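Local coordinates for protein thiosulfate sulfurtransferase YnjE (Escherichia coli, PDB 2WLR) that catalyses the transfer of sulfur from thiosulfate to cyanide, giving thiocyanate and sulfite, through a cysteine persulfide intermediate, at residues L283-S289 with I315-R319; I346-W350 with A378-W383; P181-K185 with D390-E395. One frame throughout, in Å; residues are numbered along the deposited sequence.

Following the chain from its N terminus, the first segment met is 181-185 in the second rhodanese domain, and its partner 390-395 comes more than two hundred residues later in the third. Interaction 3 thus closes a long loop that joins two domains, and both other contacts nest inside it. Interaction 1 closes a short loop between the start of strand 288-292 and the turn before strand 319-320. Interaction 2, which opens after interaction 1 has closed, ties helix 343-351 to the end of helix 369-380. Interactions 1 and 3 touch where Ile315 N packs 3.8 Å from Trp393 CZ3, whereas interaction 2 touches neither.

Interaction 1. Residues L283-S289 with I315-R319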
ATOM      1  N   LEU A 283      -5.330   9.177 -21.841  1.00 15.71           N
ATOM      2  CA  LEU A 283      -6.669   8.670 -22.136  1.00 17.03           C
ATOM      3  C   LEU A 283      -6.777   8.045 -23.524  1.00 17.48           C
ATOM      4  O   LEU A 283      -6.028   8.392 -24.458  1.00 18.06           O
ATOM      5  CB  LEU A 283      -7.709   9.777 -21.994  1.00 16.46           C
ATOM      6  CG  LEU A 283      -7.789  10.440 -20.612  1.00 15.84           C
ATOM      7  CD1 LEU A 283      -8.635  11.719 -20.688  1.00 15.59           C
ATOM      8  CD2 LEU A 283      -8.370   9.470 -19.625  1.00 18.06           C
ATOM      9  N   HIS A 284      -7.697   7.083 -23.609  1.00 18.37           N
ATOM     10  CA  HIS A 284      -8.037   6.388 -24.857  1.00 18.47           C
ATOM     11  C   HIS A 284      -6.863   5.663 -25.470  1.00 18.41           C
ATOM     12  O   HIS A 284      -6.661   5.695 -26.688  1.00 19.40           O
ATOM     13  CB  HIS A 284      -8.697   7.383 -25.817  1.00 18.84           C
ATOM     14  CG  HIS A 284      -9.784   8.166 -25.165  1.00 19.84           C
ATOM     15  ND1 HIS A 284      -9.712   9.528 -24.982  1.00 24.05           N
ATOM     16  CD2 HIS A 284     -10.925   7.765 -24.557  1.00 22.43           C
ATOM     17  CE1 HIS A 284     -10.788   9.938 -24.330  1.00 21.87           C
ATOM     18  NE2 HIS A 284     -11.539   8.888 -24.063  1.00 23.97           N
ATOM     19  N   ARG A 285      -6.091   4.975 -24.627  1.00 17.31           N
ATOM     20  CA  ARG A 285      -4.905   4.254 -25.072  1.00 17.27           C
ATOM     21  C   ARG A 285      -4.860   2.875 -24.454  1.00 17.54           C
ATOM     22  O   ARG A 285      -5.430   2.648 -23.379  1.00 18.22           O
ATOM     23  CB  ARG A 285      -3.651   5.001 -24.666  1.00 16.80           C
ATOM     24  CG  ARG A 285      -3.431   6.302 -25.460  1.00 17.62           C
ATOM     25  CD  ARG A 285      -2.357   7.197 -24.843  1.00 17.05           C
ATOM     26  NE  ARG A 285      -1.038   6.582 -24.896  1.00 17.65           N
ATOM     27  CZ  ARG A 285       0.048   7.106 -24.341  1.00 17.29           C
ATOM     28  NH1 ARG A 285      -0.039   8.271 -23.715  1.00 20.91           N
ATOM     29  NH2 ARG A 285       1.210   6.474 -24.401  1.00 18.95           N
ATOM     30  N   GLN A 286      -4.143   1.983 -25.113  1.00 18.38           N
ATOM     31  CA  GLN A 286      -3.879   0.653 -24.580  1.00 18.97           C
ATOM     32  C   GLN A 286      -2.522   0.583 -23.878  1.00 18.51           C
ATOM     33  O   GLN A 286      -2.282  -0.318 -23.053  1.00 18.73           O
ATOM     34  CB  GLN A 286      -3.989  -0.393 -25.691  1.00 20.30           C
ATOM     35  CG  GLN A 286      -5.372  -0.420 -26.333  1.00 23.01           C
ATOM     36  CD  GLN A 286      -6.479  -0.792 -25.349  1.00 25.59           C
ATOM     37  OE1 GLN A 286      -6.337  -1.745 -24.565  1.00 27.32           O
ATOM     38  NE2 GLN A 286      -7.581  -0.038 -25.377  1.00 28.65           N
ATOM     39  N   ASP A 287      -1.624   1.516 -24.191  1.00 16.97           N
ATOM     40  CA  ASP A 287      -0.308   1.578 -23.572  1.00 16.81           C
ATOM     41  C   ASP A 287      -0.215   2.589 -22.410  1.00 14.68           C
ATOM     42  O   ASP A 287       0.888   2.876 -21.910  1.00 14.71           O
ATOM     43  CB  ASP A 287       0.791   1.852 -24.628  1.00 17.63           C
ATOM     44  CG  ASP A 287       0.692   3.233 -25.252  1.00 19.88           C
ATOM     45  OD1 ASP A 287      -0.407   3.802 -25.282  1.00 22.65           O
ATOM     46  OD2 ASP A 287       1.724   3.752 -25.736  1.00 24.99           O
ATOM     47  N   ALA A 288      -1.367   3.098 -21.985  1.00 13.64           N
ATOM     48  CA  ALA A 288      -1.439   4.018 -20.861  1.00 12.92           C
ATOM     49  C   ALA A 288      -2.813   3.950 -20.238  1.00 12.82           C
ATOM     50  O   ALA A 288      -3.802   3.654 -20.910  1.00 12.50           O
ATOM     51  CB  ALA A 288      -1.123   5.466 -21.321  1.00 12.99           C
ATOM     52  N   SER A 289      -2.874   4.226 -18.933  1.00 12.19           N
ATOM     53  CA  SER A 289      -4.126   4.324 -18.199  1.00 12.31           C
ATOM     54  C   SER A 289      -4.096   5.500 -17.261  1.00 12.01           C
ATOM     55  O   SER A 289      -3.093   5.697 -16.570  1.00 11.97           O
ATOM     56  CB  SER A 289      -4.348   3.071 -17.356  1.00 12.22           C
ATOM     57  OG  SER A 289      -4.690   1.948 -18.166  1.00 12.21           O
ATOM     58  N   ILE A 315     -13.663  11.650 -14.766  1.00 14.83           N
ATOM     59  CA  ILE A 315     -12.901  11.932 -15.973  1.00 15.36           C
ATOM     60  C   ILE A 315     -13.272  10.925 -17.056  1.00 15.37           C
ATOM     61  O   ILE A 315     -13.157   9.697 -16.873  1.00 16.14           O
ATOM     62  CB  ILE A 315     -11.380  11.907 -15.703  1.00 14.72           C
ATOM     63  CG1 ILE A 315     -11.031  12.960 -14.648  1.00 15.85           C
ATOM     64  CG2 ILE A 315     -10.579  12.064 -17.034  1.00 13.89           C
ATOM     65  CD1 ILE A 315      -9.550  13.150 -14.413  1.00 15.57           C
ATOM     66  N   ALA A 316     -13.732  11.428 -18.193  1.00 15.83           N
ATOM     67  CA  ALA A 316     -14.127  10.554 -19.293  1.00 16.17           C
ATOM     68  C   ALA A 316     -12.914   9.818 -19.844  1.00 15.93           C
ATOM     69  O   ALA A 316     -11.890  10.423 -20.190  1.00 17.21           O
ATOM     70  CB  ALA A 316     -14.806  11.362 -20.409  1.00 16.78           C
ATOM     71  N   GLY A 317     -13.036   8.495 -19.925  1.00 16.01           N
ATOM     72  CA  GLY A 317     -11.975   7.635 -20.361  1.00 15.22           C
ATOM     73  C   GLY A 317     -11.123   7.074 -19.227  1.00 14.66           C
ATOM     74  O   GLY A 317     -10.285   6.229 -19.490  1.00 14.70           O
ATOM     75  N   ALA A 318     -11.330   7.554 -18.000  1.00 14.82           N
ATOM     76  CA  ALA A 318     -10.560   7.056 -16.858  1.00 14.26           C
ATOM     77  C   ALA A 318     -11.034   5.655 -16.514  1.00 14.09           C
ATOM     78  O   ALA A 318     -12.228   5.343 -16.611  1.00 14.73           O
ATOM     79  CB  ALA A 318     -10.716   8.001 -15.653  1.00 14.24           C
ATOM     80  N   ARG A 319     -10.087   4.815 -16.135  1.00 12.60           N
ATOM     81  CA  ARG A 319     -10.369   3.442 -15.759  1.00 12.17           C
ATOM     82  C   ARG A 319     -10.464   3.349 -14.255  1.00 11.70           C
ATOM     83  O   ARG A 319      -9.669   3.958 -13.551  1.00 12.57           O
ATOM     84  CB  ARG A 319      -9.294   2.536 -16.314  1.00 11.73           C
ATOM     85  CG  ARG A 319      -9.334   2.479 -17.853  1.00 12.45           C
ATOM     86  CD  ARG A 319      -8.094   1.936 -18.478  1.00 13.39           C
ATOM     87  NE  ARG A 319      -8.344   1.714 -19.916  1.00 15.18           N
ATOM     88  CZ  ARG A 319      -7.403   1.682 -20.853  1.00 17.31           C
ATOM     89  NH1 ARG A 319      -6.121   1.839 -20.575  1.00 15.56           N
ATOM     90  NH2 ARG A 319      -7.764   1.487 -22.121  1.00 18.72           N
TER
HETATM   91  O   HOH W   1      -9.478   5.594 -22.004  1.00 21.01           O
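Arg285 O is gripped by both terminal nitrogens of Arg319, which come to it end-on: NH2 lies 2.9 Å and NH1 3.0 Å from this one oxygen. Shared in this way, neither bond can be straight, and their N-H...O angles are 135° and 132°. A straighter bond runs from Arg319 NH1 to Ser289 OG at 2.8 Å, with the hydroxyl oxygen in the guanidinium plane; Gln359 also hydrogen-bonds this hydroxyl. Arginine suits the site because its chain, extended from CG to NE, reaches from strand 319-320 to the 285-289 backbone with several N-H groups at the far end. A leucine in its place would probably leave Arg285 O without these donors, Ser289 OG without its Arg319 bond though not its Gln359 one, and residues 283-289 less firmly held to 315-319. Arg285 turns its own guanidinium to Asp287, NE and NH2 each taking one carboxylate oxygen.

At the other end Leu283 packs on the type II turn of Ile315 to Ala318, its CD1 reaching 4.2 Å from Ile315 CG2. Gly317 fits this turn at positive phi, where a CB would press on Ala316 O and run into His284 NE2. Water 1 links His284 N to Gly317 O. The contact lies at the edge of the third domain's parallel sheet, where strand 319-320 is outermost beside 288-292, and Trp396 of helix 392-396 packs on Leu283 and Ile315.

Interaction 2. Residues I346-W350 with A378-W383; sequences ITAMW and ARAMGW
Trp350 turns the edge of its six-membered ring toward the face of Trp383, a T-shaped pair that joins helix 343-351 to the turn following helix 369-380 in the third rhodanese domain. The planes stand at 69° and the ring centroids are 5.1 Å apart, with Trp350 CE3 approaching to 3.5 Å from Trp383 CH2. Broad, flat indoles suit this buried place because one can offer an edge and the other a face. Outside the pair, Trp350 NE1 is bonded to Gly321 O, which holds the indole's polar edge.

Met381, present as selenomethionine, reaches in beside them. Its chain bends at the last torsion (chi3 65°), which carries CE in between Ile346 and Thr347; CE lies 3.6 Å from Ile346 CG2. The selenium stands obliquely off the Trp350 ring, 5.4 Å from the six-membered centroid, in a Met-aromatic contact. Ile346 CG2 also covers one face of that ring, while the small Ala378 lets its rim come close. Gly382, at positive phi, is the first residue to leave helical angles, in a Schellman motif, after which the chain leads into Trp383. Thr347 OG1, already bonded to Ala343 O, accepts from water 2, which in turn accepts a hydrogen bond from Trp383 NE1 at 2.9 Å.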
ATOM      1  N   ILE A 346      -4.228  -7.207  -6.110  1.00  8.30           N
ATOM      2  CA  ILE A 346      -4.267  -5.865  -6.674  1.00  8.41           C
ATOM      3  C   ILE A 346      -4.081  -5.931  -8.189  1.00  8.00           C
ATOM      4  O   ILE A 346      -4.821  -5.269  -8.940  1.00  8.78           O
ATOM      5  CB  ILE A 346      -3.220  -4.936  -5.988  1.00  8.23           C
ATOM      6  CG1 ILE A 346      -3.599  -4.767  -4.520  1.00  8.49           C
ATOM      7  CG2 ILE A 346      -3.156  -3.593  -6.664  1.00 10.00           C
ATOM      8  CD1 ILE A 346      -2.585  -4.071  -3.597  1.00  9.66           C
ATOM      9  N   THR A 347      -3.098  -6.706  -8.633  1.00  8.83           N
ATOM     10  CA  THR A 347      -2.882  -6.893 -10.050  1.00  9.37           C
ATOM     11  C   THR A 347      -4.141  -7.374 -10.766  1.00  9.74           C
ATOM     12  O   THR A 347      -4.485  -6.849 -11.809  1.00  9.91           O
ATOM     13  CB  THR A 347      -1.706  -7.821 -10.319  1.00  9.34           C
ATOM     14  OG1 THR A 347      -0.550  -7.296  -9.650  1.00 10.65           O
ATOM     15  CG2 THR A 347      -1.443  -7.954 -11.814  1.00 11.78           C
ATOM     16  N   ALA A 348      -4.845  -8.320 -10.174  1.00  9.63           N
ATOM     17  CA  ALA A 348      -6.059  -8.868 -10.817  1.00  9.67           C
ATOM     18  C   ALA A 348      -7.175  -7.849 -10.880  1.00 10.99           C
ATOM     19  O   ALA A 348      -7.908  -7.757 -11.888  1.00 11.27           O
ATOM     20  CB  ALA A 348      -6.514 -10.082 -10.071  1.00 10.49           C
HETATM   21  N   MSE A 349      -7.345  -7.067  -9.840  1.00 10.78           N
HETATM   22  CA  MSE A 349      -8.434  -6.121  -9.873  1.00 12.06           C
HETATM   23  C   MSE A 349      -8.156  -5.016 -10.889  1.00 11.00           C
HETATM   24  O   MSE A 349      -9.083  -4.560 -11.569  1.00 10.67           O
HETATM   25  CB  MSE A 349      -8.868  -5.631  -8.493  1.00 15.93           C
HETATM   26  CG  MSE A 349      -8.088  -4.624  -7.846  1.00 17.11           C
HETATM   27 SE   MSE A 349      -8.869  -4.428  -6.004  1.00 22.46          SE
HETATM   28  CE  MSE A 349      -7.463  -3.264  -5.406  1.00 19.74           C
ATOM     29  N   TRP A 350      -6.890  -4.623 -11.036  1.00 10.73           N
ATOM     30  CA  TRP A 350      -6.494  -3.651 -12.063  1.00 10.38           C
ATOM     31  C   TRP A 350      -6.607  -4.239 -13.480  1.00 10.36           C
ATOM     32  O   TRP A 350      -7.116  -3.572 -14.395  1.00 10.10           O
ATOM     33  CB  TRP A 350      -5.104  -3.057 -11.773  1.00 10.55           C
ATOM     34  CG  TRP A 350      -5.104  -2.082 -10.624  1.00  8.68           C
ATOM     35  CD1 TRP A 350      -6.189  -1.476 -10.064  1.00  8.80           C
ATOM     36  CD2 TRP A 350      -3.965  -1.603  -9.914  1.00  8.63           C
ATOM     37  NE1 TRP A 350      -5.797  -0.663  -9.038  1.00  9.34           N
ATOM     38  CE2 TRP A 350      -4.443  -0.718  -8.932  1.00  9.76           C
ATOM     39  CE3 TRP A 350      -2.590  -1.833 -10.025  1.00  9.43           C
ATOM     40  CZ2 TRP A 350      -3.607  -0.066  -8.038  1.00  9.50           C
ATOM     41  CZ3 TRP A 350      -1.747  -1.201  -9.114  1.00 10.06           C
ATOM     42  CH2 TRP A 350      -2.262  -0.305  -8.164  1.00 10.01           C
ATOM     43  N   ALA A 378       1.914   0.354  -6.004  1.00  7.48           N
ATOM     44  CA  ALA A 378       2.398  -0.010  -7.340  1.00  8.01           C
ATOM     45  C   ALA A 378       3.911   0.085  -7.444  1.00  8.76           C
ATOM     46  O   ALA A 378       4.538  -0.732  -8.058  1.00  9.25           O
ATOM     47  CB  ALA A 378       1.747   0.913  -8.387  1.00  8.69           C
ATOM     48  N   ARG A 379       4.502   1.096  -6.800  1.00  8.23           N
ATOM     49  CA  ARG A 379       5.947   1.231  -6.729  1.00  9.56           C
ATOM     50  C   ARG A 379       6.584   0.004  -6.048  1.00  8.99           C
ATOM     51  O   ARG A 379       7.531  -0.596  -6.583  1.00 10.13           O
ATOM     52  CB  ARG A 379       6.289   2.513  -5.981  1.00  9.44           C
ATOM     53  CG  ARG A 379       7.775   2.744  -5.776  1.00 11.48           C
ATOM     54  CD  ARG A 379       8.009   4.020  -4.993  1.00 11.74           C
ATOM     55  NE  ARG A 379       9.391   4.235  -4.546  1.00 12.68           N
ATOM     56  CZ  ARG A 379       9.819   4.203  -3.287  1.00 11.51           C
ATOM     57  NH1 ARG A 379       9.032   3.864  -2.276  1.00 10.62           N
ATOM     58  NH2 ARG A 379      11.104   4.456  -3.042  1.00 14.60           N
ATOM     59  N   ALA A 380       6.026  -0.420  -4.904  1.00  8.70           N
ATOM     60  CA  ALA A 380       6.520  -1.595  -4.157  1.00  8.69           C
ATOM     61  C   ALA A 380       6.333  -2.876  -4.985  1.00  8.61           C
ATOM     62  O   ALA A 380       7.129  -3.833  -4.912  1.00  9.42           O
ATOM     63  CB  ALA A 380       5.783  -1.692  -2.836  1.00  9.96           C
HETATM   64  N   MSE A 381       5.294  -2.881  -5.809  1.00  8.80           N
HETATM   65  CA  MSE A 381       4.981  -3.984  -6.717  1.00 10.08           C
HETATM   66  C   MSE A 381       5.884  -4.027  -7.938  1.00 10.34           C
HETATM   67  O   MSE A 381       5.762  -4.946  -8.761  1.00 11.55           O
HETATM   68  CB  MSE A 381       3.526  -3.879  -7.163  1.00 10.34           C
HETATM   69  CG  MSE A 381       2.562  -4.294  -6.095  1.00 11.32           C
HETATM   70 SE   MSE A 381       0.711  -3.650  -6.342  1.00 14.37          SE
HETATM   71  CE  MSE A 381       0.121  -4.525  -7.917  1.00  7.74           C
ATOM     72  N   GLY A 382       6.725  -3.009  -8.115  1.00 11.05           N
ATOM     73  CA  GLY A 382       7.690  -2.988  -9.195  1.00 11.18           C
ATOM     74  C   GLY A 382       7.145  -2.435 -10.491  1.00 11.68           C
ATOM     75  O   GLY A 382       7.768  -2.612 -11.537  1.00 13.11           O
ATOM     76  N   TRP A 383       6.006  -1.739 -10.459  1.00 11.03           N
ATOM     77  CA  TRP A 383       5.483  -1.145 -11.679  1.00 11.26           C
ATOM     78  C   TRP A 383       6.400   0.023 -12.041  1.00 12.18           C
ATOM     79  O   TRP A 383       6.670   0.872 -11.199  1.00 12.95           O
ATOM     80  CB  TRP A 383       4.039  -0.681 -11.471  1.00 10.41           C
ATOM     81  CG  TRP A 383       3.076  -1.803 -11.423  1.00  8.84           C
ATOM     82  CD1 TRP A 383       3.283  -3.058 -10.917  1.00 12.17           C
ATOM     83  CD2 TRP A 383       1.779  -1.812 -12.012  1.00  9.43           C
ATOM     84  NE1 TRP A 383       2.163  -3.833 -11.135  1.00 10.95           N
ATOM     85  CE2 TRP A 383       1.224  -3.088 -11.799  1.00 11.31           C
ATOM     86  CE3 TRP A 383       1.019  -0.850 -12.675  1.00  9.38           C
ATOM     87  CZ2 TRP A 383      -0.059  -3.430 -12.252  1.00 11.11           C
ATOM     88  CZ3 TRP A 383      -0.250  -1.185 -13.136  1.00  9.91           C
ATOM     89  CH2 TRP A 383      -0.781  -2.466 -12.922  1.00 10.73           C
TER
HETATM   90  O   HOH W   2       1.889  -6.687 -10.756  1.00 14.36           O

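Interaction 3. Residues P181-K185 with D390-E395; sequences PLWNK and DGGWYE
Leu182, Tyr394 and Asp390 bury the most surface here. Leu182 lies against the helical turn of 392-395: its CD2 sits over one face of the Tyr394 ring, 4.1 Å from Tyr394 CD2 and offset toward the rim, while CD1 rests 3.8 Å from Glu395 CG. A branched leucine suits the place because its two methyls can serve the ring and the aliphatic part of the glutamate together. The Glu395 carboxylate is directed elsewhere, OE1 hydrogen-bonding to Tyr389 OH.

Tyr394 CG is anti to the backbone N (chi1 -162°), which swings the ring toward the loop of 181-185. There CE2 meets the edge of the Trp183 indole, 4.0 Å from Trp183 CD1, and Tyr308 packs edge-to-face with the tyrosine.

The arrangement is a junction between two rhodanese domains: the loop belongs to the second, while residues 390-395 follow strand 386-389 of the third. The side chain of Trp183 also comes within about 3 Å of a bound HEPES molecule.

Asp390 fastens the other end. Its OD2 uses the syn lone pair to accept from Lys185 N at 2.9 Å, nearly straight at 168°, while OD1 makes a salt bridge with Arg218, so the carboxylate is held at both oxygens. The Asn184 amide stacks on this carboxylate, their planes 23° apart. Water 3 sits between Leu182 O, at 2.7 Å, and Gly391 O, and can donate to either.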
ATOM      1  N   PRO A 181      -5.164  26.795  -3.831  1.00 17.50           N
ATOM      2  CA  PRO A 181      -6.591  26.635  -4.066  1.00 17.36           C
ATOM      3  C   PRO A 181      -7.058  25.282  -4.613  1.00 17.15           C
ATOM      4  O   PRO A 181      -8.257  25.011  -4.619  1.00 17.28           O
ATOM      5  CB  PRO A 181      -6.861  27.702  -5.126  1.00 17.65           C
ATOM      6  CG  PRO A 181      -5.669  27.668  -5.925  1.00 18.76           C
ATOM      7  CD  PRO A 181      -4.533  27.539  -4.929  1.00 18.65           C
ATOM      8  N   LEU A 182      -6.136  24.438  -5.060  1.00 16.04           N
ATOM      9  CA  LEU A 182      -6.508  23.177  -5.700  1.00 15.53           C
ATOM     10  C   LEU A 182      -6.133  21.946  -4.893  1.00 13.67           C
ATOM     11  O   LEU A 182      -6.428  20.841  -5.293  1.00 13.64           O
ATOM     12  CB  LEU A 182      -5.866  23.075  -7.084  1.00 16.05           C
ATOM     13  CG  LEU A 182      -6.624  23.586  -8.308  1.00 19.50           C
ATOM     14  CD1 LEU A 182      -5.752  23.299  -9.538  1.00 21.60           C
ATOM     15  CD2 LEU A 182      -7.994  22.927  -8.475  1.00 21.50           C
ATOM     16  N   TRP A 183      -5.505  22.135  -3.745  1.00 11.91           N
ATOM     17  CA  TRP A 183      -4.934  20.999  -3.004  1.00 10.75           C
ATOM     18  C   TRP A 183      -3.957  20.184  -3.862  1.00 10.46           C
ATOM     19  O   TRP A 183      -3.925  18.973  -3.815  1.00 10.02           O
ATOM     20  CB  TRP A 183      -6.032  20.165  -2.306  1.00 11.17           C
ATOM     21  CG  TRP A 183      -6.680  21.002  -1.278  1.00 12.16           C
ATOM     22  CD1 TRP A 183      -7.926  21.543  -1.336  1.00 14.79           C
ATOM     23  CD2 TRP A 183      -6.071  21.532  -0.104  1.00 10.75           C
ATOM     24  NE1 TRP A 183      -8.156  22.322  -0.233  1.00 14.39           N
ATOM     25  CE2 TRP A 183      -7.032  22.351   0.534  1.00 12.13           C
ATOM     26  CE3 TRP A 183      -4.826  21.370   0.497  1.00 10.86           C
ATOM     27  CZ2 TRP A 183      -6.774  23.007   1.752  1.00 12.81           C
ATOM     28  CZ3 TRP A 183      -4.560  22.016   1.692  1.00 13.32           C
ATOM     29  CH2 TRP A 183      -5.542  22.831   2.313  1.00 13.69           C
ATOM     30  N   ASN A 184      -3.159  20.917  -4.618  1.00 10.31           N
ATOM     31  CA  ASN A 184      -1.972  20.406  -5.245  1.00 10.36           C
ATOM     32  C   ASN A 184      -0.789  20.649  -4.331  1.00  9.81           C
ATOM     33  O   ASN A 184      -0.828  21.441  -3.392  1.00  9.76           O
ATOM     34  CB  ASN A 184      -1.752  21.039  -6.629  1.00 10.24           C
ATOM     35  CG  ASN A 184      -2.566  20.349  -7.717  1.00 11.41           C
ATOM     36  OD1 ASN A 184      -3.303  19.382  -7.428  1.00  9.74           O
ATOM     37  ND2 ASN A 184      -2.424  20.790  -8.952  1.00 16.06           N
ATOM     38  N   LYS A 185       0.286  19.919  -4.602  1.00  9.33           N
ATOM     39  CA  LYS A 185       1.515  20.091  -3.843  1.00  9.87           C
ATOM     40  C   LYS A 185       1.991  21.545  -3.910  1.00 10.02           C
ATOM     41  O   LYS A 185       1.762  22.264  -4.880  1.00 11.38           O
ATOM     42  CB  LYS A 185       2.618  19.157  -4.349  1.00  9.58           C
ATOM     43  CG  LYS A 185       3.103  19.439  -5.759  1.00 10.18           C
ATOM     44  CD  LYS A 185       4.242  18.509  -6.117  1.00 11.23           C
ATOM     45  CE  LYS A 185       4.428  18.424  -7.610  1.00 13.42           C
ATOM     46  NZ  LYS A 185       4.730  19.746  -8.205  1.00 13.45           N
ATOM     47  N   ASP A 390      -1.913  15.004  -9.921  1.00  9.43           N
ATOM     48  CA  ASP A 390      -2.194  15.741  -8.696  1.00  9.58           C
ATOM     49  C   ASP A 390      -3.592  16.380  -8.710  1.00  8.77           C
ATOM     50  O   ASP A 390      -4.406  16.186  -7.780  1.00  9.79           O
ATOM     51  CB  ASP A 390      -1.106  16.831  -8.503  1.00  9.16           C
ATOM     52  CG  ASP A 390      -0.980  17.344  -7.063  1.00 10.57           C
ATOM     53  OD1 ASP A 390      -1.760  16.970  -6.153  1.00  8.28           O
ATOM     54  OD2 ASP A 390      -0.098  18.200  -6.846  1.00 10.84           O
ATOM     55  N   GLY A 391      -3.889  17.107  -9.792  1.00 10.20           N
ATOM     56  CA  GLY A 391      -5.134  17.880  -9.841  1.00 10.44           C
ATOM     57  C   GLY A 391      -6.400  17.058  -9.630  1.00 10.55           C
ATOM     58  O   GLY A 391      -7.356  17.498  -8.967  1.00 10.85           O
ATOM     59  N   GLY A 392      -6.413  15.863 -10.214  1.00 10.94           N
ATOM     60  CA  GLY A 392      -7.521  14.946 -10.052  1.00 11.06           C
ATOM     61  C   GLY A 392      -8.844  15.512 -10.507  1.00 11.68           C
ATOM     62  O   GLY A 392      -8.924  16.357 -11.418  1.00 11.37           O
ATOM     63  N   TRP A 393      -9.895  15.049  -9.857  1.00 11.55           N
ATOM     64  CA  TRP A 393     -11.236  15.456 -10.234  1.00 12.25           C
ATOM     65  C   TRP A 393     -11.470  16.920  -9.877  1.00 13.14           C
ATOM     66  O   TRP A 393     -12.177  17.632 -10.585  1.00 13.00           O
ATOM     67  CB  TRP A 393     -12.264  14.548  -9.563  1.00 13.38           C
ATOM     68  CG  TRP A 393     -13.670  15.041  -9.754  1.00 12.11           C
ATOM     69  CD1 TRP A 393     -14.496  15.529  -8.801  1.00 15.69           C
ATOM     70  CD2 TRP A 393     -14.409  15.030 -10.979  1.00 14.28           C
ATOM     71  NE1 TRP A 393     -15.718  15.866  -9.364  1.00 16.37           N
ATOM     72  CE2 TRP A 393     -15.681  15.574 -10.698  1.00 14.47           C
ATOM     73  CE3 TRP A 393     -14.103  14.660 -12.281  1.00 13.57           C
ATOM     74  CZ2 TRP A 393     -16.661  15.741 -11.699  1.00 14.15           C
ATOM     75  CZ3 TRP A 393     -15.050  14.824 -13.272  1.00 13.19           C
ATOM     76  CH2 TRP A 393     -16.327  15.346 -12.964  1.00 14.76           C
ATOM     77  N   TYR A 394     -10.873  17.401  -8.801  1.00 13.11           N
ATOM     78  CA  TYR A 394     -11.032  18.815  -8.441  1.00 12.91           C
ATOM     79  C   TYR A 394     -10.565  19.760  -9.528  1.00 13.25           C
ATOM     80  O   TYR A 394     -11.252  20.715  -9.874  1.00 15.21           O
ATOM     81  CB  TYR A 394     -10.270  19.127  -7.134  1.00 13.49           C
ATOM     82  CG  TYR A 394     -10.640  20.394  -6.375  1.00 13.39           C
ATOM     83  CD1 TYR A 394     -11.858  21.058  -6.579  1.00 14.25           C
ATOM     84  CD2 TYR A 394      -9.801  20.897  -5.398  1.00 14.01           C
ATOM     85  CE1 TYR A 394     -12.177  22.212  -5.861  1.00 15.19           C
ATOM     86  CE2 TYR A 394     -10.112  22.039  -4.685  1.00 16.13           C
ATOM     87  CZ  TYR A 394     -11.314  22.678  -4.901  1.00 16.29           C
ATOM     88  OH  TYR A 394     -11.578  23.807  -4.148  1.00 19.79           O
ATOM     89  N   GLU A 395      -9.391  19.508 -10.080  1.00 13.91           N
ATOM     90  CA  GLU A 395      -8.895  20.320 -11.162  1.00 14.02           C
ATOM     91  C   GLU A 395      -9.689  20.074 -12.437  1.00 14.35           C
ATOM     92  O   GLU A 395     -10.130  21.045 -13.089  1.00 14.01           O
ATOM     93  CB  GLU A 395      -7.415  20.055 -11.386  1.00 13.62           C
ATOM     94  CG  GLU A 395      -6.814  21.011 -12.414  1.00 14.58           C
ATOM     95  CD  GLU A 395      -5.418  20.680 -12.820  1.00 18.20           C
ATOM     96  OE1 GLU A 395      -5.031  19.483 -12.859  1.00 18.65           O
ATOM     97  OE2 GLU A 395      -4.720  21.658 -13.148  1.00 19.38           O
TER
HETATM   98  O   HOH W   3      -6.383  18.432  -6.468  1.00 11.61           O